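Local coordinates for acyl-CoA dehydrogenase domain protein Tcur3483 (Thermomonospora curvata, PDB 6WY9) that binds a flavin adenine dinucleotide cofactor and, as a member of the acyl-CoA dehydrogenase family, probably oxidises a CH-CH bond of its substrate, at residues A[60-65]-A[181-186]; A[185-190]-A[208-213]; A[35-40]-A[97-102]. All coordinates share one frame; numbering follows the deposited sequence.

Contact 1. Residues A[60-65]-A[181-186]; sequences ERFREV and ANTADY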
loop_
_atom_site.group_PDB
_atom_site.type_symbol
_atom_site.label_atom_id
_atom_site.label_comp_id
_atom_site.label_asym_id
_atom_site.label_seq_id
_atom_site.Cartn_x
_atom_site.Cartn_y
_atom_site.Cartn_z
ATOM N N GLU A 60 -23.908 24.891 18.184
ATOM C CA GLU A 60 -24.652 25.890 18.948
ATOM C C GLU A 60 -24.481 25.683 20.443
ATOM O O GLU A 60 -24.249 26.642 21.196
ATOM C CB GLU A 60 -26.128 25.851 18.565
ATOM C CG GLU A 60 -26.445 26.583 17.278
ATOM C CD GLU A 60 -27.934 26.712 17.045
ATOM O OE1 GLU A 60 -28.454 27.847 17.115
ATOM O OE2 GLU A 60 -28.586 25.673 16.806
ATOM N N ARG A 61 -24.593 24.436 20.885
ATOM C CA ARG A 61 -24.531 24.065 22.294
ATOM C C ARG A 61 -23.115 23.878 22.788
ATOM O O ARG A 61 -22.913 23.456 23.932
ATOM C CB ARG A 61 -25.338 22.785 22.532
ATOM C CG ARG A 61 -26.824 22.990 22.337
ATOM C CD ARG A 61 -27.575 22.955 23.667
ATOM N NE ARG A 61 -28.014 21.603 24.021
ATOM C CZ ARG A 61 -29.092 21.016 23.508
ATOM N NH1 ARG A 61 -29.426 19.787 23.879
ATOM N NH2 ARG A 61 -29.836 21.661 22.615
ATOM N N PHE A 62 -22.126 24.197 21.957
ATOM C CA PHE A 62 -20.747 24.012 22.380
ATOM C C PHE A 62 -20.457 24.789 23.665
ATOM O O PHE A 62 -20.015 24.209 24.664
ATOM C CB PHE A 62 -19.817 24.410 21.240
ATOM C CG PHE A 62 -18.365 24.391 21.601
ATOM C CD1 PHE A 62 -17.764 23.234 22.067
ATOM C CD2 PHE A 62 -17.586 25.534 21.434
ATOM C CE1 PHE A 62 -16.421 23.222 22.386
ATOM C CE2 PHE A 62 -16.241 25.531 21.757
ATOM C CZ PHE A 62 -15.652 24.391 22.232
ATOM N N ARG A 63 -20.751 26.094 23.681
ATOM C CA ARG A 63 -20.401 26.906 24.848
ATOM C C ARG A 63 -21.150 26.437 26.080
ATOM O O ARG A 63 -20.633 26.521 27.200
ATOM C CB ARG A 63 -20.700 28.390 24.594
ATOM C CG ARG A 63 -19.987 28.991 23.417
ATOM C CD ARG A 63 -18.497 28.856 23.573
ATOM N NE ARG A 63 -18.024 29.375 24.855
ATOM C CZ ARG A 63 -17.417 30.553 24.996
ATOM N NH1 ARG A 63 -17.206 31.327 23.937
ATOM N NH2 ARG A 63 -17.018 30.943 26.203
ATOM N N GLU A 64 -22.390 25.989 25.893
ATOM C CA GLU A 64 -23.181 25.421 26.981
ATOM C C GLU A 64 -22.456 24.260 27.653
ATOM O O GLU A 64 -22.397 24.173 28.888
ATOM C CB GLU A 64 -24.519 24.960 26.418
ATOM C CG GLU A 64 -25.645 24.934 27.399
ATOM C CD GLU A 64 -26.916 24.426 26.758
ATOM O OE1 GLU A 64 -27.389 23.332 27.151
ATOM O OE2 GLU A 64 -27.419 25.116 25.841
ATOM N N VAL A 65 -21.928 23.333 26.851
ATOM C CA VAL A 65 -21.148 22.227 27.403
ATOM C C VAL A 65 -19.890 22.752 28.083
ATOM O O VAL A 65 -19.624 22.439 29.247
ATOM C CB VAL A 65 -20.802 21.205 26.303
ATOM C CG1 VAL A 65 -20.099 19.980 26.899
ATOM C CG2 VAL A 65 -22.047 20.790 25.544
ATOM N N ALA A 181 -14.779 30.041 15.095
ATOM C CA ALA A 181 -14.767 31.499 15.199
ATOM C C ALA A 181 -16.156 32.043 15.511
ATOM O O ALA A 181 -16.274 33.100 16.130
ATOM C CB ALA A 181 -14.217 32.152 13.928
ATOM N N ASN A 182 -17.212 31.338 15.086
ATOM C CA ASN A 182 -18.592 31.757 15.343
ATOM C C ASN A 182 -19.001 31.593 16.804
ATOM O O ASN A 182 -19.987 32.210 17.232
ATOM C CB ASN A 182 -19.560 30.961 14.451
ATOM C CG ASN A 182 -19.383 29.427 14.587
ATOM O OD1 ASN A 182 -18.268 28.914 14.643
ATOM N ND2 ASN A 182 -20.495 28.705 14.639
ATOM N N THR A 183 -18.281 30.770 17.578
ATOM C CA THR A 183 -18.618 30.523 18.979
ATOM C C THR A 183 -17.534 30.962 19.943
ATOM O O THR A 183 -17.749 30.882 21.151
ATOM C CB THR A 183 -18.909 29.021 19.232
ATOM O OG1 THR A 183 -17.737 28.229 18.984
ATOM C CG2 THR A 183 -20.024 28.529 18.334
ATOM N N ALA A 184 -16.383 31.404 19.453
ATOM C CA ALA A 184 -15.267 31.816 20.290
ATOM C C ALA A 184 -15.431 33.266 20.759
ATOM O O ALA A 184 -16.165 34.063 20.166
ATOM C CB ALA A 184 -13.943 31.667 19.533
ATOM N N ASP A 185 -14.723 33.591 21.845
ATOM C CA ASP A 185 -14.603 34.954 22.344
ATOM C C ASP A 185 -13.354 35.668 21.848
ATOM O O ASP A 185 -13.319 36.906 21.881
ATOM C CB ASP A 185 -14.568 34.963 23.872
ATOM C CG ASP A 185 -15.704 34.188 24.478
ATOM O OD1 ASP A 185 -16.872 34.583 24.291
ATOM O OD2 ASP A 185 -15.425 33.167 25.127
ATOM N N TYR A 186 -12.322 34.925 21.436
ATOM C CA TYR A 186 -11.070 35.521 20.977
ATOM C C TYR A 186 -10.455 34.682 19.867
ATOM O O TYR A 186 -10.563 33.451 19.869
ATOM C CB TYR A 186 -10.047 35.636 22.097
ATOM C CG TYR A 186 -10.494 36.507 23.244
ATOM C CD1 TYR A 186 -10.427 37.899 23.154
ATOM C CD2 TYR A 186 -10.966 35.939 24.412
ATOM C CE1 TYR A 186 -10.834 38.691 24.207
ATOM C CE2 TYR A 186 -11.368 36.718 25.470
ATOM C CZ TYR A 186 -11.297 38.090 25.363
ATOM O OH TYR A 186 -11.701 38.851 26.425
#

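Contact 2. Residues A[185-190]-A[208-213]; sequences DYIWLA and VPTDAE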
loop_
_atom_site.group_PDB
_atom_site.type_symbol
_atom_site.label_atom_id
_atom_site.label_comp_id
_atom_site.label_asym_id
_atom_site.label_seq_id
_atom_site.Cartn_x
_atom_site.Cartn_y
_atom_site.Cartn_z
ATOM N N ASP A 185 -14.723 33.591 21.845
ATOM C CA ASP A 185 -14.603 34.954 22.344
ATOM C C ASP A 185 -13.354 35.668 21.848
ATOM O O ASP A 185 -13.319 36.906 21.881
ATOM C CB ASP A 185 -14.568 34.963 23.872
ATOM C CG ASP A 185 -15.704 34.188 24.478
ATOM O OD1 ASP A 185 -16.872 34.583 24.291
ATOM O OD2 ASP A 185 -15.425 33.167 25.127
ATOM N N TYR A 186 -12.322 34.925 21.436
ATOM C CA TYR A 186 -11.070 35.521 20.977
ATOM C C TYR A 186 -10.455 34.682 19.867
ATOM O O TYR A 186 -10.563 33.451 19.869
ATOM C CB TYR A 186 -10.047 35.636 22.097
ATOM C CG TYR A 186 -10.494 36.507 23.244
ATOM C CD1 TYR A 186 -10.427 37.899 23.154
ATOM C CD2 TYR A 186 -10.966 35.939 24.412
ATOM C CE1 TYR A 186 -10.834 38.691 24.207
ATOM C CE2 TYR A 186 -11.368 36.718 25.470
ATOM C CZ TYR A 186 -11.297 38.090 25.363
ATOM O OH TYR A 186 -11.701 38.851 26.425
ATOM N N ILE A 187 -9.789 35.367 18.931
ATOM C CA ILE A 187 -8.998 34.734 17.887
ATOM C C ILE A 187 -7.529 34.807 18.280
ATOM O O ILE A 187 -7.020 35.876 18.659
ATOM C CB ILE A 187 -9.227 35.399 16.512
ATOM C CG1 ILE A 187 -10.721 35.632 16.265
ATOM C CG2 ILE A 187 -8.654 34.530 15.401
ATOM C CD1 ILE A 187 -11.569 34.337 16.095
ATOM N N TRP A 188 -6.847 33.668 18.194
ATOM C CA TRP A 188 -5.393 33.610 18.310
ATOM C C TRP A 188 -4.859 33.856 16.904
ATOM O O TRP A 188 -4.828 32.947 16.081
ATOM C CB TRP A 188 -5.002 32.255 18.863
ATOM C CG TRP A 188 -3.595 31.861 18.898
ATOM C CD1 TRP A 188 -2.904 31.211 17.922
ATOM C CD2 TRP A 188 -2.713 31.955 20.031
ATOM N NE1 TRP A 188 -1.630 30.907 18.369
ATOM C CE2 TRP A 188 -1.486 31.366 19.655
ATOM C CE3 TRP A 188 -2.840 32.496 21.316
ATOM C CZ2 TRP A 188 -0.387 31.313 20.511
ATOM C CZ3 TRP A 188 -1.752 32.436 22.169
ATOM C CH2 TRP A 188 -0.541 31.852 21.762
ATOM N N LEU A 189 -4.472 35.105 16.610
ATOM C CA LEU A 189 -4.334 35.559 15.227
ATOM C C LEU A 189 -2.869 35.768 14.848
ATOM O O LEU A 189 -2.169 36.585 15.464
ATOM C CB LEU A 189 -5.128 36.840 14.988
ATOM C CG LEU A 189 -5.197 37.293 13.529
ATOM C CD1 LEU A 189 -6.084 36.343 12.711
ATOM C CD2 LEU A 189 -5.710 38.728 13.470
ATOM N N ALA A 190 -2.431 35.053 13.796
ATOM C CA ALA A 190 -1.093 35.201 13.236
ATOM C C ALA A 190 -1.108 36.316 12.197
ATOM O O ALA A 190 -1.844 36.226 11.214
ATOM C CB ALA A 190 -0.625 33.886 12.619
ATOM N N VAL A 208 -7.400 38.816 19.325
ATOM C CA VAL A 208 -8.425 39.716 18.819
ATOM C C VAL A 208 -9.765 39.295 19.407
ATOM O O VAL A 208 -10.197 38.156 19.203
ATOM C CB VAL A 208 -8.489 39.703 17.285
ATOM C CG1 VAL A 208 -9.586 40.665 16.812
ATOM C CG2 VAL A 208 -7.122 40.043 16.693
ATOM N N PRO A 209 -10.474 40.177 20.113
ATOM C CA PRO A 209 -11.817 39.824 20.592
ATOM C C PRO A 209 -12.791 39.692 19.425
ATOM O O PRO A 209 -12.736 40.457 18.456
ATOM C CB PRO A 209 -12.180 40.998 21.509
ATOM C CG PRO A 209 -11.433 42.142 20.922
ATOM C CD PRO A 209 -10.128 41.577 20.411
ATOM N N THR A 210 -13.680 38.696 19.515
ATOM C CA THR A 210 -14.612 38.444 18.425
ATOM C C THR A 210 -15.753 39.443 18.402
ATOM O O THR A 210 -16.539 39.431 17.451
ATOM C CB THR A 210 -15.171 37.001 18.485
ATOM O OG1 THR A 210 -15.722 36.698 19.786
ATOM C CG2 THR A 210 -14.074 36.016 18.153
ATOM N N ASP A 211 -15.861 40.304 19.405
ATOM C CA ASP A 211 -16.797 41.420 19.349
ATOM C C ASP A 211 -16.142 42.702 18.848
ATOM O O ASP A 211 -16.816 43.732 18.757
ATOM C CB ASP A 211 -17.413 41.667 20.727
ATOM C CG ASP A 211 -16.368 41.973 21.774
ATOM O OD1 ASP A 211 -15.171 42.069 21.421
ATOM O OD2 ASP A 211 -16.739 42.109 22.952
ATOM N N ALA A 212 -14.848 42.669 18.544
ATOM C CA ALA A 212 -14.175 43.853 18.028
ATOM C C ALA A 212 -14.910 44.387 16.811
ATOM O O ALA A 212 -15.472 43.629 16.015
ATOM C CB ALA A 212 -12.725 43.531 17.654
ATOM N N GLU A 213 -14.930 45.705 16.697
ATOM C CA GLU A 213 -15.452 46.367 15.515
ATOM C C GLU A 213 -14.525 46.118 14.332
ATOM O O GLU A 213 -13.304 46.253 14.445
ATOM C CB GLU A 213 -15.593 47.871 15.784
ATOM C CG GLU A 213 -15.998 48.690 14.572
ATOM C CD GLU A 213 -16.270 50.153 14.906
ATOM O OE1 GLU A 213 -17.331 50.673 14.494
ATOM O OE2 GLU A 213 -15.431 50.781 15.588
#

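Contact 3. Residues A[35-40]-A[97-102]; sequences ELRAYF and FDEVQR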
loop_
_atom_site.group_PDB
_atom_site.type_symbol
_atom_site.label_atom_id
_atom_site.label_comp_id
_atom_site.label_asym_id
_atom_site.label_seq_id
_atom_site.Cartn_x
_atom_site.Cartn_y
_atom_site.Cartn_z
ATOM N N GLU A 35 -16.559 7.019 36.988
ATOM C CA GLU A 35 -17.031 8.328 37.400
ATOM C C GLU A 35 -17.395 9.192 36.191
ATOM O O GLU A 35 -18.433 9.860 36.184
ATOM C CB GLU A 35 -15.952 9.025 38.241
ATOM C CG GLU A 35 -16.252 10.485 38.496
ATOM C CD GLU A 35 -15.181 11.198 39.328
ATOM O OE1 GLU A 35 -15.410 12.350 39.727
ATOM O OE2 GLU A 35 -14.115 10.612 39.589
ATOM N N LEU A 36 -16.525 9.235 35.184
ATOM C CA LEU A 36 -16.792 10.139 34.063
ATOM C C LEU A 36 -18.002 9.692 33.248
ATOM O O LEU A 36 -18.705 10.543 32.691
ATOM C CB LEU A 36 -15.554 10.296 33.162
ATOM C CG LEU A 36 -14.401 11.149 33.735
ATOM C CD1 LEU A 36 -13.075 10.851 33.015
ATOM C CD2 LEU A 36 -14.723 12.657 33.687
ATOM N N ARG A 37 -18.284 8.383 33.178
ATOM C CA ARG A 37 -19.501 7.930 32.503
ATOM C C ARG A 37 -20.738 8.407 33.244
ATOM O O ARG A 37 -21.648 8.985 32.640
ATOM C CB ARG A 37 -19.534 6.405 32.389
ATOM C CG ARG A 37 -18.312 5.791 31.749
ATOM C CD ARG A 37 -18.476 5.603 30.279
ATOM N NE ARG A 37 -18.608 4.207 29.999
ATOM C CZ ARG A 37 -17.662 3.403 29.509
ATOM N NH1 ARG A 37 -17.964 2.139 29.324
ATOM N NH2 ARG A 37 -16.458 3.842 29.189
ATOM N N ALA A 38 -20.820 8.129 34.549
ATOM C CA ALA A 38 -21.922 8.679 35.326
ATOM C C ALA A 38 -22.074 10.182 35.058
ATOM O O ALA A 38 -23.185 10.681 34.816
ATOM C CB ALA A 38 -21.699 8.394 36.813
ATOM N N TYR A 39 -20.961 10.917 35.047
ATOM C CA TYR A 39 -21.051 12.368 34.928
ATOM C C TYR A 39 -21.606 12.797 33.566
ATOM O O TYR A 39 -22.558 13.594 33.489
ATOM C CB TYR A 39 -19.675 12.987 35.155
ATOM C CG TYR A 39 -19.614 14.459 34.845
ATOM C CD1 TYR A 39 -20.232 15.392 35.678
ATOM C CD2 TYR A 39 -18.913 14.927 33.741
ATOM C CE1 TYR A 39 -20.158 16.776 35.403
ATOM C CE2 TYR A 39 -18.828 16.318 33.459
ATOM C CZ TYR A 39 -19.462 17.227 34.291
ATOM O OH TYR A 39 -19.393 18.589 34.030
ATOM N N PHE A 40 -20.995 12.305 32.481
ATOM C CA PHE A 40 -21.465 12.653 31.143
ATOM C C PHE A 40 -22.885 12.172 30.904
ATOM O O PHE A 40 -23.645 12.826 30.174
ATOM C CB PHE A 40 -20.533 12.074 30.076
ATOM C CG PHE A 40 -19.177 12.677 30.083
ATOM C CD1 PHE A 40 -19.015 14.043 30.251
ATOM C CD2 PHE A 40 -18.053 11.899 29.893
ATOM C CE1 PHE A 40 -17.757 14.618 30.252
ATOM C CE2 PHE A 40 -16.789 12.462 29.902
ATOM C CZ PHE A 40 -16.636 13.828 30.083
ATOM N N PHE A 97 -10.090 12.465 28.033
ATOM C CA PHE A 97 -10.361 12.693 26.605
ATOM C C PHE A 97 -11.111 11.522 25.976
ATOM O O PHE A 97 -12.001 11.719 25.132
ATOM C CB PHE A 97 -9.058 12.949 25.847
ATOM C CG PHE A 97 -8.295 14.143 26.349
ATOM C CD1 PHE A 97 -8.955 15.197 26.965
ATOM C CD2 PHE A 97 -6.910 14.219 26.214
ATOM C CE1 PHE A 97 -8.243 16.318 27.441
ATOM C CE2 PHE A 97 -6.204 15.328 26.696
ATOM C CZ PHE A 97 -6.877 16.374 27.303
ATOM N N ASP A 98 -10.764 10.290 26.355
ATOM C CA ASP A 98 -11.458 9.162 25.734
ATOM C C ASP A 98 -12.925 9.148 26.136
ATOM O O ASP A 98 -13.808 8.871 25.308
ATOM C CB ASP A 98 -10.776 7.845 26.085
ATOM C CG ASP A 98 -11.325 6.681 25.260
ATOM O OD1 ASP A 98 -11.993 5.810 25.857
ATOM O OD2 ASP A 98 -11.124 6.654 24.012
ATOM N N GLU A 99 -13.212 9.518 27.379
ATOM C CA GLU A 99 -14.586 9.420 27.849
ATOM C C GLU A 99 -15.454 10.551 27.308
ATOM O O GLU A 99 -16.630 10.319 27.013
ATOM C CB GLU A 99 -14.610 9.369 29.386
ATOM C CG GLU A 99 -14.130 7.997 29.941
ATOM C CD GLU A 99 -15.059 6.843 29.564
ATOM O OE1 GLU A 99 -16.293 7.029 29.608
ATOM O OE2 GLU A 99 -14.563 5.755 29.185
ATOM N N VAL A 100 -14.895 11.753 27.115
ATOM C CA VAL A 100 -15.680 12.835 26.510
ATOM C C VAL A 100 -16.077 12.470 25.079
ATOM O O VAL A 100 -17.233 12.643 24.673
ATOM C CB VAL A 100 -14.922 14.184 26.571
ATOM C CG1 VAL A 100 -14.483 14.486 27.977
ATOM C CG2 VAL A 100 -13.715 14.229 25.632
ATOM N N GLN A 101 -15.134 11.935 24.306
ATOM C CA GLN A 101 -15.463 11.487 22.955
ATOM C C GLN A 101 -16.513 10.399 22.981
ATOM O O GLN A 101 -17.467 10.414 22.192
ATOM C CB GLN A 101 -14.214 10.982 22.252
ATOM C CG GLN A 101 -13.324 12.117 21.917
ATOM C CD GLN A 101 -12.014 11.676 21.375
ATOM O OE1 GLN A 101 -11.127 11.273 22.126
ATOM N NE2 GLN A 101 -11.863 11.765 20.059
ATOM N N ARG A 102 -16.340 9.426 23.874
ATOM C CA ARG A 102 -17.288 8.329 23.930
ATOM C C ARG A 102 -18.697 8.853 24.178
ATOM O O ARG A 102 -19.664 8.380 23.564
ATOM C CB ARG A 102 -16.864 7.332 25.019
ATOM C CG ARG A 102 -17.702 6.060 25.036
ATOM C CD ARG A 102 -17.422 5.179 26.259
ATOM N NE ARG A 102 -18.582 4.334 26.552
ATOM C CZ ARG A 102 -19.725 4.803 27.051
ATOM N NH1 ARG A 102 -20.733 3.975 27.292
ATOM N NH2 ARG A 102 -19.859 6.114 27.307
#

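Contact 1. Residues A[60-65]-A[181-186]
Arg63, in the first turn of helix 62-71, and Thr183, in the loop that leads into strand 186-192, bring the two backbones nearest, with Arg63 CA and Thr183 CA 7.1 Å apart. The contact is an interdomain one of the acyl-CoA dehydrogenase fold: a helix of the N-terminal helical domain meets a loop of the middle beta domain, a few residues past the FAD-binding Ser179. Arg63 makes all its polar bonds. Its chain is bent at chi2 and chi3 (-58° and -53°), which curls the guanidinium over to the loop. There NH1 donates to the backbone oxygen Thr183 O over 2.9 Å, a nearly straight bond that lies in both the carbonyl and the guanidinium planes. The same nitrogen and NH2 grip the carboxylate of Asp185 end-on, both on OD2: Arg63 NH1 to Asp185 OD2 is 2.8 Å, Arg63 NH2 to Asp185 OD2 2.9 Å. NH2 meets the syn lone pair of Asp185 OD2, whereas NH1 comes from above the carboxylate plane; the two flat groups are turned 72° against each other. Two ties, one to main chain and one to a charge, should thus fix the rotation of the guanidinium. Asp185 OD2 is also bonded by Val141 N, so the carboxylate joins the start of the strand to the chain at its side, and the charge of Arg63 would probably favour its ionised form. Beside this polar cluster, Phe62 points from the helix toward Thr183, and the two side chains cross at about a right angle. The Thr183 hydroxyl has Val57 O as its main polar partner; its OG1 also lies obliquely by the phenyl ring, 3.6 Å from Phe62 CD2.

Contact 2. Residues A[185-190]-A[208-213]
Tyr186 and Ile187 pair with Pro209 and Val208 where strands 186-192 and 203-209 of the middle domain form an antiparallel beta hairpin, part of a mixed four-stranded sheet; the contact is at the end of the pair away from the hairpin's connection. Backbone hydrogen bonds set the register. Ile187 and Val208 are a hydrogen-bonded pair, with Ile187 N to Val208 O at 2.8 Å and Val208 N to Ile187 O at 3.0 Å. Tyr186 and Pro209 follow as a non-hydrogen-bonded pair, a place where the proline nitrogen, having no hydrogen, costs the ladder nothing. One step on, Thr210 N donates to Asp185 O over 3.0 Å, as the chain leaves the strand in a type I turn from Pro209 to Ala212. Weaker CA-H...O contacts reinforce the ladder, among them Tyr186 CA to Val208 O at 3.3 Å. Apolar packing divides between the two faces of the sheet. On one, Tyr186 lays the CD1-CE1 side of its ring by Pro209, the side chains crossing at a slant, with Tyr186 CE1 3.8 Å from Pro209 CB. On the other, Ile187, Leu189 and Val208 turn to strands 168-176 and 227-239 of the second sheet: Leu189 CD2 meets Val208 CG2 at 3.8 Å, and the side chain of Ile187 is about 8 Å from the bound reduced flavin cofactor. Thr210 has OG1 between its backbone N and carbonyl carbon (chi1 53°), which turns the hydroxyl back to its main partner, Ala184 O, and sets the methyl CG2 anti to the carbonyl carbon. That methyl extends the apolar row, Thr210 CG2 touching Ile187 CD1 at 3.7 Å.

Contact 3. Residues A[35-40]-A[97-102]
Helices 26-41 and 90-103 of the N-terminal helical domain pack here side by side, the segments running in roughly the same direction at 34° with axes 9.8 Å apart. The backbones come closest where Leu36 faces Glu99, Leu36 CB lying 4.0 Å from Glu99 CB. Phe40, one turn on, points its ring at the other helix; Glu99 CB sits at the ring's edge, 3.8 Å from Phe40 CE2, and Val100 is the ring's other neighbour on that helix. To one side of this apolar patch lies a charged cluster. Bends at chi2 and chi3 fold the Arg37 chain across to Glu99, and Arg37 NH2 donates to the syn lone pair of Glu99 OE2 over 2.7 Å in a salt bridge. The carboxylate is almost coplanar with the guanidinium, their planes 19° apart. It has a second partner in Arg33, whose charge would also help hold it ionised. Arg102 reaches back with an extended chain and lays its guanidinium flat on that of Arg37, centres 3.5 Å apart and planes at 4°. The like charges would repel, but the Glu99 carboxylate at the edge of the Arg37 group probably offsets part of this. Replacing Arg37 by a leucine would probably deprive Glu99 of one of its positive mates and leave the Arg102 guanidinium without the flat partner it rests on, free to turn. In this protein the salt bridge and stacked arginines run along one side of an apolar seam, itself part of the helix-on-helix packing within the all-helical N-terminal domain of the acyl-CoA dehydrogenase fold.

Contact 3 closes first along the chain and lies wholly within the N-terminal helical domain, about 20 Å from contact 1 between centres. Contact 1 alternates with it, since helix 62-71 comes between helices 26-41 and 90-103 in the sequence, and it reaches on into the middle domain. Contact 2, within that domain, takes over at once: the two share Asp185 and Tyr186, their centres are about 13 Å apart, and they touch through the residues just before strand 186-192. The centres of contacts 2 and 3 are about 31 Å apart. Contact 1 therefore couples the helical domain to the hairpin near the flavin, while contact 3 lies away from the annotated cofactor site.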